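Alcohol dehydrogenase (Aeropyrum pernix, PDB 1H2B) probably catalyses the zinc-dependent, NAD+-linked oxidation of alcohols, as a tetrameric member of the zinc-containing alcohol dehydrogenase family from a hyperthermophilic archaeon. Local coordinates at residues B[166-179]-B[307-321]. Residues are numbered along the deposited sequence; the frame is centred on the assembly and turned at random. Where two conformers were deposited one is given.
With ZN (zinc ion), chain J; NAJ (nicotinamide-adenine-dinucleotide (acidic form)), chain I; OCA (octanoic acid (caprylic acid)), chain H.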
# COMPACT_ATOMS: atom_id res chain seq x y z
N LEU B 166 8.28 -2.12 -26.73
CA LEU B 166 7.94 -1.51 -25.42
C LEU B 166 6.45 -1.13 -25.37
O LEU B 166 5.86 -1.05 -24.27
CB LEU B 166 8.81 -0.24 -25.15
CG LEU B 166 10.31 -0.55 -25.19
CD1 LEU B 166 10.99 0.79 -25.01
CD2 LEU B 166 10.74 -1.49 -24.03
N ALA B 167 5.83 -0.90 -26.54
CA ALA B 167 4.45 -0.41 -26.62
C ALA B 167 3.40 -1.43 -26.19
O ALA B 167 2.29 -1.06 -25.85
CB ALA B 167 4.13 0.04 -28.05
N ASP B 168 3.77 -2.72 -26.14
CA ASP B 168 2.80 -3.72 -25.70
C ASP B 168 3.51 -4.81 -24.88
O ASP B 168 3.22 -5.00 -23.70
CB ASP B 168 2.13 -4.34 -26.91
CG ASP B 168 1.04 -5.27 -26.54
OD1 ASP B 168 1.20 -6.48 -26.88
OD2 ASP B 168 0.02 -4.91 -25.91
N ALA B 169 4.46 -5.51 -25.49
CA ALA B 169 5.25 -6.48 -24.72
C ALA B 169 5.91 -5.84 -23.50
O ALA B 169 5.79 -6.37 -22.37
CB ALA B 169 6.33 -7.14 -25.57
N GLY B 170 6.56 -4.69 -23.71
CA GLY B 170 7.28 -4.05 -22.61
C GLY B 170 6.36 -3.52 -21.53
O GLY B 170 6.60 -3.81 -20.35
N ILE B 171 5.35 -2.75 -21.92
CA ILE B 171 4.47 -2.11 -20.92
C ILE B 171 3.76 -3.22 -20.10
O ILE B 171 3.60 -3.08 -18.89
CB ILE B 171 3.51 -1.10 -21.58
CG1 ILE B 171 2.70 -0.37 -20.50
CG2 ILE B 171 2.57 -1.80 -22.62
CD1 ILE B 171 1.58 0.52 -21.05
N THR B 172 3.35 -4.30 -20.78
CA THR B 172 2.67 -5.40 -20.07
C THR B 172 3.62 -6.04 -19.06
O THR B 172 3.25 -6.28 -17.88
CB THR B 172 2.17 -6.44 -21.07
OG1 THR B 172 1.30 -5.81 -22.00
CG2 THR B 172 1.35 -7.52 -20.32
N ALA B 173 4.87 -6.31 -19.48
CA ALA B 173 5.83 -6.88 -18.55
C ALA B 173 6.09 -5.90 -17.39
O ALA B 173 6.19 -6.33 -16.26
CB ALA B 173 7.16 -7.21 -19.28
N TYR B 174 6.13 -4.60 -17.68
CA TYR B 174 6.43 -3.59 -16.65
C TYR B 174 5.34 -3.46 -15.60
O TYR B 174 5.64 -3.49 -14.39
CB TYR B 174 6.69 -2.22 -17.36
CG TYR B 174 7.07 -1.13 -16.41
CD1 TYR B 174 6.18 -0.11 -16.11
CD2 TYR B 174 8.36 -1.12 -15.86
CE1 TYR B 174 6.52 0.89 -15.24
CE2 TYR B 174 8.73 -0.12 -14.98
CZ TYR B 174 7.79 0.87 -14.67
OH TYR B 174 8.19 1.87 -13.79
N ARG B 175 4.07 -3.39 -16.04
CA ARG B 175 2.98 -3.38 -15.06
C ARG B 175 2.98 -4.65 -14.23
O ARG B 175 2.78 -4.60 -13.00
CB ARG B 175 1.62 -3.19 -15.73
CG ARG B 175 0.47 -3.10 -14.71
CD ARG B 175 -0.80 -2.79 -15.46
NE ARG B 175 -2.03 -2.73 -14.67
CZ ARG B 175 -2.60 -1.62 -14.23
NH1 ARG B 175 -2.02 -0.44 -14.39
NH2 ARG B 175 -3.76 -1.67 -13.61
N ALA B 176 3.21 -5.79 -14.88
CA ALA B 176 3.23 -7.03 -14.13
C ALA B 176 4.37 -7.08 -13.13
O ALA B 176 4.20 -7.60 -12.04
CB ALA B 176 3.30 -8.23 -15.15
N VAL B 177 5.55 -6.57 -13.52
CA VAL B 177 6.69 -6.56 -12.59
C VAL B 177 6.43 -5.59 -11.45
O VAL B 177 6.83 -5.87 -10.31
CB VAL B 177 8.01 -6.29 -13.36
CG1 VAL B 177 9.14 -5.91 -12.35
CG2 VAL B 177 8.39 -7.53 -14.22
N LYS B 178 5.79 -4.45 -11.73
CA LYS B 178 5.35 -3.56 -10.62
C LYS B 178 4.48 -4.30 -9.64
O LYS B 178 4.69 -4.19 -8.41
CB LYS B 178 4.58 -2.36 -11.16
CG LYS B 178 5.44 -1.43 -11.96
CD LYS B 178 4.79 -0.04 -12.04
CE LYS B 178 5.78 1.03 -11.68
NZ LYS B 178 5.23 2.39 -11.31
N LYS B 179 3.51 -5.09 -10.13
CA LYS B 179 2.71 -5.91 -9.22
C LYS B 179 3.61 -6.85 -8.40
O LYS B 179 3.52 -6.91 -7.17
CB LYS B 179 1.67 -6.75 -9.97
CG LYS B 179 0.52 -5.98 -10.59
CD LYS B 179 -0.41 -7.01 -11.20
CE LYS B 179 -1.74 -6.40 -11.57
NZ LYS B 179 -1.57 -5.34 -12.56
N SER B 307 -2.94 -9.38 -15.03
CA SER B 307 -2.34 -8.08 -15.33
C SER B 307 -2.61 -7.81 -16.80
O SER B 307 -2.46 -8.71 -17.61
CB SER B 307 -0.83 -8.11 -15.07
OG SER B 307 -0.35 -6.78 -14.91
N LEU B 308 -3.02 -6.58 -17.12
CA LEU B 308 -3.54 -6.22 -18.44
C LEU B 308 -2.74 -5.00 -18.95
O LEU B 308 -2.92 -3.90 -18.44
CB LEU B 308 -5.03 -5.84 -18.33
CG LEU B 308 -5.67 -5.34 -19.65
CD1 LEU B 308 -5.65 -6.41 -20.73
CD2 LEU B 308 -7.13 -4.92 -19.34
N VAL B 309 -1.90 -5.25 -19.96
CA VAL B 309 -1.14 -4.19 -20.64
C VAL B 309 -0.62 -3.22 -19.59
O VAL B 309 0.08 -3.64 -18.70
CB VAL B 309 -1.99 -3.56 -21.79
CG1 VAL B 309 -1.08 -2.73 -22.74
CG2 VAL B 309 -2.68 -4.63 -22.66
N GLY B 310 -0.90 -1.92 -19.71
CA GLY B 310 -0.59 -1.01 -18.61
C GLY B 310 -1.12 0.35 -18.94
O GLY B 310 -1.81 0.56 -19.94
N ASN B 311 -0.85 1.29 -18.04
CA ASN B 311 -1.43 2.61 -18.24
C ASN B 311 -0.40 3.57 -18.87
O ASN B 311 0.74 3.19 -19.14
CB ASN B 311 -2.07 3.12 -16.94
CG ASN B 311 -1.08 3.35 -15.83
OD1 ASN B 311 0.05 3.75 -16.07
ND2 ASN B 311 -1.51 3.08 -14.58
N TYR B 312 -0.84 4.80 -19.14
CA TYR B 312 0.02 5.73 -19.87
C TYR B 312 1.25 6.10 -19.08
O TYR B 312 2.35 6.19 -19.62
CB TYR B 312 -0.78 6.96 -20.21
CG TYR B 312 -0.05 7.97 -21.06
CD1 TYR B 312 -0.06 7.88 -22.46
CD2 TYR B 312 0.61 9.01 -20.46
CE1 TYR B 312 0.55 8.82 -23.26
CE2 TYR B 312 1.27 9.99 -21.25
CZ TYR B 312 1.24 9.89 -22.64
OH TYR B 312 1.88 10.84 -23.42
N VAL B 313 1.05 6.31 -17.79
CA VAL B 313 2.19 6.66 -16.94
C VAL B 313 3.23 5.52 -16.92
O VAL B 313 4.44 5.76 -16.99
CB VAL B 313 1.74 7.09 -15.53
CG1 VAL B 313 2.91 7.12 -14.54
CG2 VAL B 313 1.05 8.47 -15.63
N GLU B 314 2.74 4.29 -16.84
CA GLU B 314 3.63 3.12 -16.87
C GLU B 314 4.41 3.05 -18.20
O GLU B 314 5.60 2.74 -18.19
CB GLU B 314 2.82 1.84 -16.66
CG GLU B 314 2.41 1.75 -15.19
CD GLU B 314 1.34 0.71 -14.88
OE1 GLU B 314 0.57 0.31 -15.79
OE2 GLU B 314 1.27 0.32 -13.69
N LEU B 315 3.77 3.36 -19.33
CA LEU B 315 4.52 3.36 -20.60
C LEU B 315 5.60 4.45 -20.55
O LEU B 315 6.73 4.22 -20.98
CB LEU B 315 3.59 3.60 -21.81
CG LEU B 315 4.32 3.54 -23.16
CD1 LEU B 315 5.09 2.24 -23.44
CD2 LEU B 315 3.22 3.86 -24.20
N HIS B 316 5.25 5.60 -19.99
CA HIS B 316 6.24 6.67 -19.87
C HIS B 316 7.42 6.25 -19.02
O HIS B 316 8.57 6.50 -19.39
CB HIS B 316 5.56 7.90 -19.25
CG HIS B 316 6.41 9.12 -19.34
ND1 HIS B 316 6.42 9.94 -20.45
CD2 HIS B 316 7.33 9.60 -18.49
CE1 HIS B 316 7.31 10.90 -20.25
NE2 HIS B 316 7.87 10.72 -19.07
N GLU B 317 7.17 5.63 -17.85
CA GLU B 317 8.26 5.12 -17.02
C GLU B 317 9.13 4.10 -17.74
O GLU B 317 10.34 4.09 -17.63
CB GLU B 317 7.69 4.47 -15.76
CG GLU B 317 7.04 5.54 -14.87
CD GLU B 317 6.27 5.00 -13.69
OE1 GLU B 317 6.27 3.78 -13.45
OE2 GLU B 317 5.65 5.81 -12.98
N LEU B 318 8.49 3.18 -18.48
CA LEU B 318 9.24 2.18 -19.18
C LEU B 318 10.11 2.78 -20.30
O LEU B 318 11.25 2.37 -20.46
CB LEU B 318 8.26 1.08 -19.71
CG LEU B 318 8.95 0.06 -20.59
CD1 LEU B 318 9.95 -0.87 -19.88
CD2 LEU B 318 7.84 -0.75 -21.26
N VAL B 319 9.55 3.74 -21.06
CA VAL B 319 10.31 4.43 -22.06
C VAL B 319 11.54 5.10 -21.40
O VAL B 319 12.61 5.05 -21.97
CB VAL B 319 9.45 5.43 -22.78
CG1 VAL B 319 10.33 6.39 -23.66
CG2 VAL B 319 8.47 4.70 -23.67
N THR B 320 11.35 5.69 -20.22
CA THR B 320 12.48 6.27 -19.50
C THR B 320 13.59 5.23 -19.22
O THR B 320 14.78 5.45 -19.50
CB THR B 320 12.00 6.89 -18.20
OG1 THR B 320 11.17 8.03 -18.49
CG2 THR B 320 13.26 7.40 -17.39
N LEU B 321 13.22 4.05 -18.71
CA LEU B 321 14.19 2.99 -18.47
C LEU B 321 14.93 2.60 -19.76
O LEU B 321 16.13 2.35 -19.76
CB LEU B 321 13.47 1.73 -17.96
CG LEU B 321 13.16 1.60 -16.50
CD1 LEU B 321 12.49 0.23 -16.28
CD2 LEU B 321 14.45 1.73 -15.63
ZN ZN J . 0.02 -7.98 -27.63
PA NAJ I . 5.86 -15.60 -27.17
O1A NAJ I . 5.34 -16.63 -28.13
O2A NAJ I . 6.94 -14.61 -27.62
O5B NAJ I . 6.54 -16.27 -25.89
C5B NAJ I . 6.02 -17.45 -25.26
C4B NAJ I . 7.22 -18.09 -24.60
O4B NAJ I . 6.72 -19.16 -23.77
C3B NAJ I . 8.25 -18.64 -25.58
O3B NAJ I . 9.59 -18.23 -25.25
C2B NAJ I . 8.00 -20.13 -25.38
O2B NAJ I . 9.13 -20.96 -25.72
C1B NAJ I . 7.63 -20.25 -23.90
N9A NAJ I . 6.92 -21.47 -23.53
C8A NAJ I . 6.01 -22.24 -24.26
N7A NAJ I . 5.57 -23.27 -23.49
C5A NAJ I . 6.20 -23.17 -22.28
C6A NAJ I . 6.15 -23.92 -21.13
N6A NAJ I . 5.42 -25.03 -21.01
N1A NAJ I . 6.87 -23.49 -20.04
C2A NAJ I . 7.69 -22.38 -20.09
N3A NAJ I . 7.75 -21.66 -21.24
C4A NAJ I . 7.02 -22.06 -22.31
O3 NAJ I . 4.58 -14.84 -26.61
PN NAJ I . 4.42 -13.30 -26.15
O1N NAJ I . 4.09 -12.47 -27.30
O2N NAJ I . 5.55 -12.93 -25.28
O5D NAJ I . 3.05 -13.42 -25.33
C5D NAJ I . 3.06 -14.17 -24.12
C4D NAJ I . 1.63 -14.40 -23.65
O4D NAJ I . 1.13 -13.15 -23.15
C3D NAJ I . 0.67 -14.80 -24.77
O3D NAJ I . -0.39 -15.57 -24.19
C2D NAJ I . 0.11 -13.44 -25.24
O2D NAJ I . -1.12 -13.50 -25.91
C1D NAJ I . -0.04 -12.78 -23.85
N1N NAJ I . -0.20 -11.33 -23.79
C2N NAJ I . -0.85 -10.85 -22.70
C3N NAJ I . -1.00 -9.48 -22.53
C7N NAJ I . -1.77 -8.96 -21.36
O7N NAJ I . -1.92 -7.63 -21.33
N7N NAJ I . -2.23 -9.70 -20.34
C4N NAJ I . -0.45 -8.54 -23.46
C5N NAJ I . 0.37 -9.10 -24.48
C6N NAJ I . 0.45 -10.47 -24.65
C1 OCA H . -2.38 -7.60 -25.99
C2 OCA H . -3.67 -8.15 -25.38
C3 OCA H . -4.59 -7.01 -24.91
C4 OCA H . -6.03 -7.42 -24.64
C5 OCA H . -6.86 -6.17 -24.36
C6 OCA H . -8.26 -6.53 -23.87
C7 OCA H . -9.09 -5.32 -23.47
C8 OCA H . -10.46 -5.79 -23.00
O1 OCA H . -1.58 -8.37 -26.60
O2 OCA H . -2.09 -6.39 -25.86
O HOH W 1 0.47 -6.07 -17.32
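Glu-314 OE1 is gripped twice from the same face of its carboxylate: Arg-175 NH1 reaches it at 3.0 Å in a nearly straight salt bridge, within the guanidinium plane, and Asn-311 N donates to it in a capping box. The reciprocal bond, Glu-314 N to Asn-311 OD1, closes the N-terminus of helix 312-321, which crosses helix 166-179 at 101°. Arg-175 is extended from CG to NE, with its carboxylate partner turned 79° from the guanidinium; its other salt bridges run to Glu-119 and to Glu-301 of a second subunit, which also pairs with Lys-179 NZ. Glu-317 OE1 accepts from Tyr-174 OH at 2.7 Å on the anti side; in one of its two conformers, and so less certainly, Lys-178 NZ reaches the same oxygen at 2.8 Å on the syn lone pair. Tyr-174 is a knob among Glu-314, Glu-317, Leu-318 and Leu-321; Leu-318 CB lies over one ring face, offset toward the rim. With CG1 anti to the backbone N (chi1 -175°), Ile-171 sends CD1 against Leu-315 CB (3.8 Å), while its CG2 meets Val-309 CG1. The loop before the second helix lines the nicotinamide end of the coenzyme cleft in this Rossmann-type dehydrogenase: Val-309 N donates to the carboxamide O7N, and Ser-307 O accepts from N7N. From helix 166-179, Thr-172 CG2 touches the same O7N, and Asp-168 OD1 binds the zinc ion together with Cys-54, His-79 and octanoic acid O1. Thr-172 OG1 is tied back to Asp-168 O (2.7 Å). Lys-179 NZ donates to Ser-307 OG at 3.0 Å, and that hydroxyl in turn donates to a water whose own protons go to Thr-172 O and Val-309 O, both 2.8 Å away.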